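Local coordinates for protein 1-Cys peroxiredoxin (Vibrio vulnificus MO6-24/O, PDB 5K2I) that probably scavenges hydrogen peroxide and nitric oxide, acting as a thiol-based peroxidase of the 1-Cys peroxiredoxin type, at residues T12-L16 with L95-D99; E50-Y56 with V147-I153; K33-A39 with Y125-N131. Where two conformers were deposited one is given. Residues are numbered along the deposited sequence.

Interaction 1: T12-L16 with L95-D99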
# COMPACT_ATOMS: atom_id res chain seq x y z
N THR A 12 -13.57 -18.74 -16.89
CA THR A 12 -13.61 -17.72 -17.93
C THR A 12 -13.32 -16.33 -17.38
O THR A 12 -13.47 -16.07 -16.18
CB THR A 12 -14.97 -17.68 -18.66
OG1 THR A 12 -16.00 -17.23 -17.77
CG2 THR A 12 -15.31 -19.06 -19.20
N LEU A 13 -12.87 -15.46 -18.28
CA LEU A 13 -12.74 -14.03 -18.00
C LEU A 13 -13.39 -13.31 -19.17
O LEU A 13 -13.32 -13.80 -20.30
CB LEU A 13 -11.28 -13.62 -17.84
CG LEU A 13 -10.56 -14.15 -16.60
CD1 LEU A 13 -9.07 -13.88 -16.71
CD2 LEU A 13 -11.13 -13.51 -15.33
N SER A 14 -14.02 -12.17 -18.93
CA SER A 14 -14.82 -11.53 -19.97
C SER A 14 -14.18 -10.29 -20.57
O SER A 14 -13.36 -9.61 -19.95
CB SER A 14 -16.21 -11.18 -19.43
OG SER A 14 -16.16 -10.28 -18.35
N GLN A 15 -14.57 -10.01 -21.80
CA GLN A 15 -14.08 -8.87 -22.54
C GLN A 15 -15.19 -8.35 -23.43
O GLN A 15 -15.92 -9.14 -24.03
CB GLN A 15 -12.85 -9.25 -23.36
CG GLN A 15 -12.21 -8.08 -24.08
CD GLN A 15 -11.27 -8.53 -25.18
OE1 GLN A 15 -11.19 -9.71 -25.50
NE2 GLN A 15 -10.57 -7.57 -25.78
N LEU A 16 -15.33 -7.03 -23.52
CA LEU A 16 -16.27 -6.41 -24.45
C LEU A 16 -15.58 -6.23 -25.79
O LEU A 16 -14.52 -5.61 -25.86
CB LEU A 16 -16.76 -5.07 -23.92
CG LEU A 16 -17.85 -4.40 -24.76
CD1 LEU A 16 -19.17 -5.16 -24.59
CD2 LEU A 16 -18.01 -2.95 -24.36
N LEU A 95 -4.13 -6.73 -22.72
CA LEU A 95 -5.47 -7.27 -22.82
C LEU A 95 -6.20 -7.07 -21.50
O LEU A 95 -5.75 -7.56 -20.46
CB LEU A 95 -5.41 -8.76 -23.19
CG LEU A 95 -6.75 -9.47 -23.31
CD1 LEU A 95 -7.65 -8.80 -24.34
CD2 LEU A 95 -6.51 -10.93 -23.64
N MET A 96 -7.30 -6.34 -21.53
CA MET A 96 -8.07 -6.07 -20.32
C MET A 96 -9.14 -7.14 -20.09
O MET A 96 -10.04 -7.33 -20.93
CB MET A 96 -8.71 -4.68 -20.40
CG MET A 96 -7.76 -3.59 -20.89
SD MET A 96 -6.32 -3.32 -19.79
CE MET A 96 -7.20 -2.83 -18.32
N LEU A 97 -9.04 -7.85 -18.96
CA LEU A 97 -9.94 -8.97 -18.66
C LEU A 97 -10.70 -8.75 -17.36
O LEU A 97 -10.14 -8.31 -16.35
CB LEU A 97 -9.15 -10.28 -18.57
CG LEU A 97 -8.42 -10.72 -19.84
CD1 LEU A 97 -7.52 -11.95 -19.60
CD2 LEU A 97 -9.41 -10.99 -20.95
N ALA A 98 -11.98 -9.09 -17.40
CA ALA A 98 -12.89 -8.85 -16.29
C ALA A 98 -13.29 -10.13 -15.56
O ALA A 98 -13.70 -11.12 -16.19
CB ALA A 98 -14.14 -8.13 -16.79
N ASP A 99 -13.18 -10.10 -14.24
CA ASP A 99 -13.68 -11.17 -13.38
C ASP A 99 -14.82 -10.62 -12.52
O ASP A 99 -14.68 -10.47 -11.32
CB ASP A 99 -12.53 -11.70 -12.52
CG ASP A 99 -12.92 -12.88 -11.66
OD1 ASP A 99 -13.80 -13.66 -12.08
OD2 ASP A 99 -12.32 -13.03 -10.56
O HOH W 1 -15.08 -14.43 -14.35
O HOH W 2 -12.56 -6.92 -19.96
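Strand 12-16 crosses strand 95-98 obliquely, at 119° between their N-to-C directions, with the axes 4.6 Å apart at closest approach. The crossing leaves room for a single antiparallel bridge, the hydrogen-bonded pair S14 and A98: S14 N donates to A98 O (3.0 Å) and A98 N to S14 O (2.9 Å). Where the backbones diverge, water takes over. One molecule donates to both S14 O (2.8 Å) and M96 O (2.7 Å); another donates to T12 O (2.9 Å) and D99 OD1 (2.7 Å). D99 also binds F104 N and T105 OG1, linking this end to helix 103-108.

L13 points toward the other strand, its CD1 3.8 Å from L97 CD1 and its CD2 3.6 Å from D99 CB, and it also packs on V26 and V74. S14 lays OG 3.3 Å from A98 CB. Q15 brings NE2 to 3.5 Å from L95 CD1, while its OE1 is bound by H24 of the partner strand 20-25, so the amide is held within its own hairpin.

The N-terminal hairpin of strands 12-17 and 20-25 thus meets strand 95-98, which pairs with strand 70-75 of the main sheet, through a single bridge. S14 and A98 bond directly, while the carbonyls of T12 and M96 reach the other segment through water, as the strands separate after one residue pair.

Interaction 2: E50-Y56 with V147-I153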
# COMPACT_ATOMS: atom_id res chain seq x y z
N GLU A 50 4.71 0.86 -10.90
CA GLU A 50 5.59 -0.20 -11.36
C GLU A 50 4.95 -1.59 -11.25
O GLU A 50 5.42 -2.54 -11.88
CB GLU A 50 6.89 -0.18 -10.56
CG GLU A 50 6.68 -0.56 -9.09
CD GLU A 50 7.83 -0.15 -8.19
OE1 GLU A 50 8.58 -1.05 -7.75
OE2 GLU A 50 7.97 1.06 -7.91
N ALA A 51 3.89 -1.71 -10.45
CA ALA A 51 3.32 -3.03 -10.16
C ALA A 51 1.98 -3.27 -10.85
O ALA A 51 1.39 -4.35 -10.72
CB ALA A 51 3.17 -3.22 -8.66
N HIS A 52 1.47 -2.28 -11.58
CA HIS A 52 0.26 -2.53 -12.36
C HIS A 52 0.34 -1.86 -13.73
O HIS A 52 1.40 -1.82 -14.34
CB HIS A 52 -1.00 -2.13 -11.57
CG HIS A 52 -1.22 -0.66 -11.44
ND1 HIS A 52 -2.38 -0.04 -11.84
CD2 HIS A 52 -0.42 0.32 -10.95
CE1 HIS A 52 -2.30 1.26 -11.60
NE2 HIS A 52 -1.11 1.50 -11.07
N LEU A 53 -0.79 -1.38 -14.25
CA LEU A 53 -0.88 -1.02 -15.65
C LEU A 53 0.28 -0.15 -16.18
O LEU A 53 0.91 -0.52 -17.18
CB LEU A 53 -2.24 -0.35 -15.91
CG LEU A 53 -2.89 -0.49 -17.29
CD1 LEU A 53 -2.65 -1.85 -17.93
CD2 LEU A 53 -4.38 -0.22 -17.15
N PRO A 54 0.61 0.98 -15.52
CA PRO A 54 1.71 1.79 -16.07
C PRO A 54 3.02 1.02 -16.19
O PRO A 54 3.72 1.16 -17.20
CB PRO A 54 1.85 2.92 -15.04
CG PRO A 54 0.52 3.03 -14.42
CD PRO A 54 -0.00 1.63 -14.34
N GLY A 55 3.33 0.20 -15.19
CA GLY A 55 4.55 -0.59 -15.19
C GLY A 55 4.62 -1.60 -16.32
O GLY A 55 5.68 -1.79 -16.93
N TYR A 56 3.50 -2.25 -16.61
CA TYR A 56 3.49 -3.24 -17.68
C TYR A 56 3.40 -2.58 -19.05
O TYR A 56 3.92 -3.11 -20.02
CB TYR A 56 2.34 -4.26 -17.47
CG TYR A 56 2.68 -5.17 -16.31
CD1 TYR A 56 3.45 -6.31 -16.49
CD2 TYR A 56 2.30 -4.85 -15.01
CE1 TYR A 56 3.81 -7.12 -15.42
CE2 TYR A 56 2.66 -5.66 -13.93
CZ TYR A 56 3.39 -6.79 -14.16
OH TYR A 56 3.77 -7.60 -13.11
N VAL A 147 8.07 -5.88 -2.27
CA VAL A 147 7.76 -4.90 -3.30
C VAL A 147 8.05 -5.40 -4.72
O VAL A 147 8.84 -4.81 -5.45
CB VAL A 147 8.54 -3.59 -3.08
CG1 VAL A 147 7.88 -2.46 -3.84
CG2 VAL A 147 8.61 -3.25 -1.61
N SER A 148 7.41 -6.50 -5.10
CA SER A 148 7.60 -7.05 -6.44
C SER A 148 6.87 -6.18 -7.46
O SER A 148 6.00 -5.38 -7.09
CB SER A 148 7.12 -8.49 -6.50
OG SER A 148 5.92 -8.63 -5.76
N ASN A 149 7.21 -6.34 -8.73
CA ASN A 149 6.71 -5.46 -9.78
C ASN A 149 6.88 -6.09 -11.17
O ASN A 149 7.22 -7.27 -11.29
CB ASN A 149 7.45 -4.13 -9.70
CG ASN A 149 8.97 -4.31 -9.65
OD1 ASN A 149 9.51 -5.22 -10.27
ND2 ASN A 149 9.65 -3.44 -8.91
N ALA A 150 6.67 -5.30 -12.22
CA ALA A 150 6.85 -5.83 -13.57
C ALA A 150 8.30 -6.24 -13.82
O ALA A 150 8.57 -7.21 -14.52
CB ALA A 150 6.39 -4.82 -14.62
N GLU A 151 9.25 -5.51 -13.22
CA GLU A 151 10.67 -5.88 -13.34
C GLU A 151 10.96 -7.25 -12.74
O GLU A 151 11.82 -7.97 -13.24
CB GLU A 151 11.58 -4.84 -12.66
CG GLU A 151 11.71 -3.53 -13.41
CD GLU A 151 12.64 -3.58 -14.62
OE1 GLU A 151 13.34 -4.60 -14.84
OE2 GLU A 151 12.69 -2.57 -15.36
N THR A 152 10.25 -7.61 -11.67
CA THR A 152 10.40 -8.93 -11.07
C THR A 152 10.03 -9.99 -12.09
O THR A 152 10.71 -11.01 -12.21
CB THR A 152 9.53 -9.10 -9.82
OG1 THR A 152 9.59 -7.91 -9.02
CG2 THR A 152 10.01 -10.29 -8.99
N ILE A 153 8.95 -9.75 -12.82
CA ILE A 153 8.50 -10.68 -13.85
C ILE A 153 9.50 -10.74 -15.00
O ILE A 153 9.86 -11.82 -15.47
CB ILE A 153 7.10 -10.27 -14.37
CG1 ILE A 153 6.03 -10.51 -13.29
CG2 ILE A 153 6.76 -11.02 -15.66
CD1 ILE A 153 5.80 -11.97 -12.94
O HOH W 3 8.49 -2.65 -12.51
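A helix start is docked here onto the carbonyl of a distant helical turn: A150 N, at the beginning of helix 150-156, donates to E50 O (3.0 Å, 168°). The start itself is a capping box. N149 N donates to T152 OG1 (2.9 Å), and T152 N donates back to N149 OD1 (2.9 Å). The N-cap side chain does double duty, since N149 ND2 also donates to E50 OE1 (2.9 Å). A water accepts from E151 N (3.0 Å) and donates to E50 O (3.1 Å), giving that carbonyl a second partner.

The nearest CA atoms are those of A51 and N149, 4.2 Å apart. G55 has no side chain to crowd the E50 carbonyl that A150 N uses: an ideal CB there would lie 2.4 Å from E50 O. The helix 53-65 begins right after H52, and in peroxiredoxins the reactive cysteine sits just ahead of this region, so the contact probably borders the active-site segment.

Y56 supplies the apolar floor, with its ring also stacked on F38 of strand 34-40. A150 CB sits over the ring face, 3.6 Å from the centroid and 13° off the normal, a CH-pi contact, and Y56 OH reaches to 3.7 Å from I153 CG1.

Interaction 3: K33-A39 with Y125-N131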
# COMPACT_ATOMS: atom_id res chain seq x y z
N LYS A 33 0.77 -20.25 -25.43
CA LYS A 33 1.38 -18.94 -25.25
C LYS A 33 2.10 -18.83 -23.92
O LYS A 33 1.76 -19.52 -22.95
CB LYS A 33 0.33 -17.83 -25.32
CG LYS A 33 -0.38 -17.67 -26.65
CD LYS A 33 -1.52 -16.67 -26.53
CE LYS A 33 -2.49 -16.77 -27.69
NZ LYS A 33 -2.03 -15.99 -28.84
N LYS A 34 3.12 -17.97 -23.90
CA LYS A 34 3.69 -17.47 -22.66
C LYS A 34 2.97 -16.16 -22.35
O LYS A 34 3.00 -15.19 -23.13
CB LYS A 34 5.19 -17.25 -22.76
CG LYS A 34 5.79 -16.85 -21.42
CD LYS A 34 7.27 -16.51 -21.53
CE LYS A 34 8.13 -17.71 -21.89
NZ LYS A 34 8.11 -18.75 -20.82
N VAL A 35 2.28 -16.14 -21.22
CA VAL A 35 1.41 -15.04 -20.84
C VAL A 35 1.84 -14.42 -19.54
O VAL A 35 2.18 -15.13 -18.60
CB VAL A 35 -0.05 -15.53 -20.71
CG1 VAL A 35 -0.98 -14.43 -20.22
CG2 VAL A 35 -0.54 -16.10 -22.02
N VAL A 36 1.86 -13.10 -19.49
CA VAL A 36 2.03 -12.40 -18.23
C VAL A 36 0.66 -11.87 -17.82
O VAL A 36 0.01 -11.17 -18.59
CB VAL A 36 3.05 -11.26 -18.34
CG1 VAL A 36 2.97 -10.36 -17.10
CG2 VAL A 36 4.44 -11.83 -18.52
N LEU A 37 0.20 -12.27 -16.64
CA LEU A 37 -1.09 -11.83 -16.10
C LEU A 37 -0.86 -11.12 -14.79
O LEU A 37 -0.16 -11.65 -13.92
CB LEU A 37 -2.01 -13.02 -15.90
CG LEU A 37 -3.39 -12.80 -15.28
CD1 LEU A 37 -4.26 -12.03 -16.24
CD2 LEU A 37 -4.04 -14.13 -14.91
N PHE A 38 -1.43 -9.93 -14.63
CA PHE A 38 -1.31 -9.25 -13.34
C PHE A 38 -2.67 -8.75 -12.89
O PHE A 38 -3.53 -8.41 -13.71
CB PHE A 38 -0.28 -8.10 -13.39
CG PHE A 38 -0.66 -6.97 -14.31
CD1 PHE A 38 -0.36 -7.05 -15.66
CD2 PHE A 38 -1.33 -5.86 -13.83
CE1 PHE A 38 -0.72 -6.02 -16.52
CE2 PHE A 38 -1.70 -4.84 -14.68
CZ PHE A 38 -1.39 -4.92 -16.02
N ALA A 39 -2.86 -8.75 -11.57
CA ALA A 39 -4.13 -8.38 -10.97
C ALA A 39 -4.00 -7.18 -10.05
O ALA A 39 -2.94 -6.95 -9.45
CB ALA A 39 -4.70 -9.56 -10.19
N TYR A 125 -1.24 -9.49 -7.59
CA TYR A 125 -0.29 -10.54 -7.91
C TYR A 125 0.10 -10.44 -9.38
O TYR A 125 -0.57 -9.77 -10.18
CB TYR A 125 -0.87 -11.94 -7.60
CG TYR A 125 -2.07 -12.33 -8.45
CD1 TYR A 125 -1.91 -12.79 -9.76
CD2 TYR A 125 -3.37 -12.21 -7.97
CE1 TYR A 125 -2.99 -13.11 -10.55
CE2 TYR A 125 -4.47 -12.55 -8.75
CZ TYR A 125 -4.27 -12.99 -10.04
OH TYR A 125 -5.36 -13.30 -10.82
N ALA A 126 1.15 -11.16 -9.75
CA ALA A 126 1.51 -11.29 -11.15
C ALA A 126 2.00 -12.69 -11.40
O ALA A 126 2.63 -13.32 -10.53
CB ALA A 126 2.57 -10.26 -11.54
N MET A 127 1.69 -13.19 -12.59
CA MET A 127 2.01 -14.54 -13.02
C MET A 127 2.70 -14.56 -14.37
O MET A 127 2.41 -13.73 -15.24
CB MET A 127 0.75 -15.38 -13.18
CG MET A 127 -0.02 -15.72 -11.97
SD MET A 127 -1.48 -16.59 -12.60
CE MET A 127 -2.20 -17.05 -11.03
N ILE A 128 3.57 -15.55 -14.54
CA ILE A 128 3.94 -16.02 -15.87
C ILE A 128 3.25 -17.37 -16.07
O ILE A 128 3.38 -18.27 -15.24
CB ILE A 128 5.46 -16.18 -16.04
CG1 ILE A 128 6.16 -14.83 -15.81
CG2 ILE A 128 5.80 -16.74 -17.43
CD1 ILE A 128 7.67 -14.94 -15.65
N ILE A 129 2.51 -17.49 -17.17
CA ILE A 129 1.71 -18.67 -17.46
C ILE A 129 2.16 -19.25 -18.79
O ILE A 129 2.15 -18.55 -19.80
CB ILE A 129 0.21 -18.33 -17.53
CG1 ILE A 129 -0.18 -17.49 -16.31
CG2 ILE A 129 -0.62 -19.60 -17.63
CD1 ILE A 129 -1.44 -16.70 -16.49
N ASP A 130 2.57 -20.51 -18.79
CA ASP A 130 3.04 -21.17 -20.00
C ASP A 130 2.06 -22.24 -20.41
O ASP A 130 1.90 -23.24 -19.71
CB ASP A 130 4.43 -21.77 -19.79
CG ASP A 130 5.51 -20.70 -19.67
OD1 ASP A 130 5.81 -20.05 -20.70
OD2 ASP A 130 6.07 -20.51 -18.57
N ASN A 131 1.41 -22.02 -21.55
CA ASN A 131 0.36 -22.94 -22.02
C ASN A 131 -0.63 -23.26 -20.90
O ASN A 131 -0.99 -24.42 -20.67
CB ASN A 131 0.99 -24.24 -22.56
CG ASN A 131 -0.03 -25.14 -23.25
OD1 ASN A 131 -0.87 -24.70 -24.03
ND2 ASN A 131 0.05 -26.43 -22.95
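Strands 34-39 and 125-130 run antiparallel at 165°, axes 4.6 Å apart at closest approach, and their side chains alternate between two faces. On the face of V35, L37, A39, Y125, M127 and I129, the bumps interlock. L37 fits between two neighbours, with CB 3.8 Å from I129 CD1 and CD2 4.2 Å from M127 SD. Small A39 leaves a hollow that the folded-back Y125 ring covers: A39 CB lies over its face, 3.6 Å from the centroid, a CH-pi contact. From helix 103-108, F104 packs on L37 and Y125, and L108 on Y125 and M127.

On the other face the side chains mesh less. A126 faces F38 with CB atoms 4.0 Å apart, and the F38 ring leads away to stack on Y56. V36 and I128 meet loosely, CG2 to CG1 4.4 Å. At the partly exposed K34 end, K34 curls over so that NZ forms a salt bridge with D130 OD1 (2.6 Å); D130 OD2 is held by T135.

Paired backbone bonds, such as V35 N to I129 O and I129 N to V35 O (both 2.8 Å), fix the register. With strand 70-75 parallel along the other edge of strand 34-40, this is the mixed central sheet of the thioredoxin fold, helices on both faces.

In the fold
The central sheet connects all three contacts. Interaction 3 forms its middle, and interactions 1 and 2 lie on opposite sides of the chain's centre, their own centres 20 Å apart. Interaction 2 packs directly on interaction 3 (centres 13 Å apart): Y56 OH is 3.3 Å from A126 CB, and L53 N is 3.6 Å from F38 CE2. Interaction 1 stays about 5 Å from interaction 3 at the nearest atoms but shares its sheet through strand 70-75, and touches interaction 2 where M96 CE meets L53 CD2 at 4.0 Å. As in other peroxiredoxins, the reactive cysteine probably lies in the segment joining strand 34-40 to helix 53-65, near interactions 2 and 3.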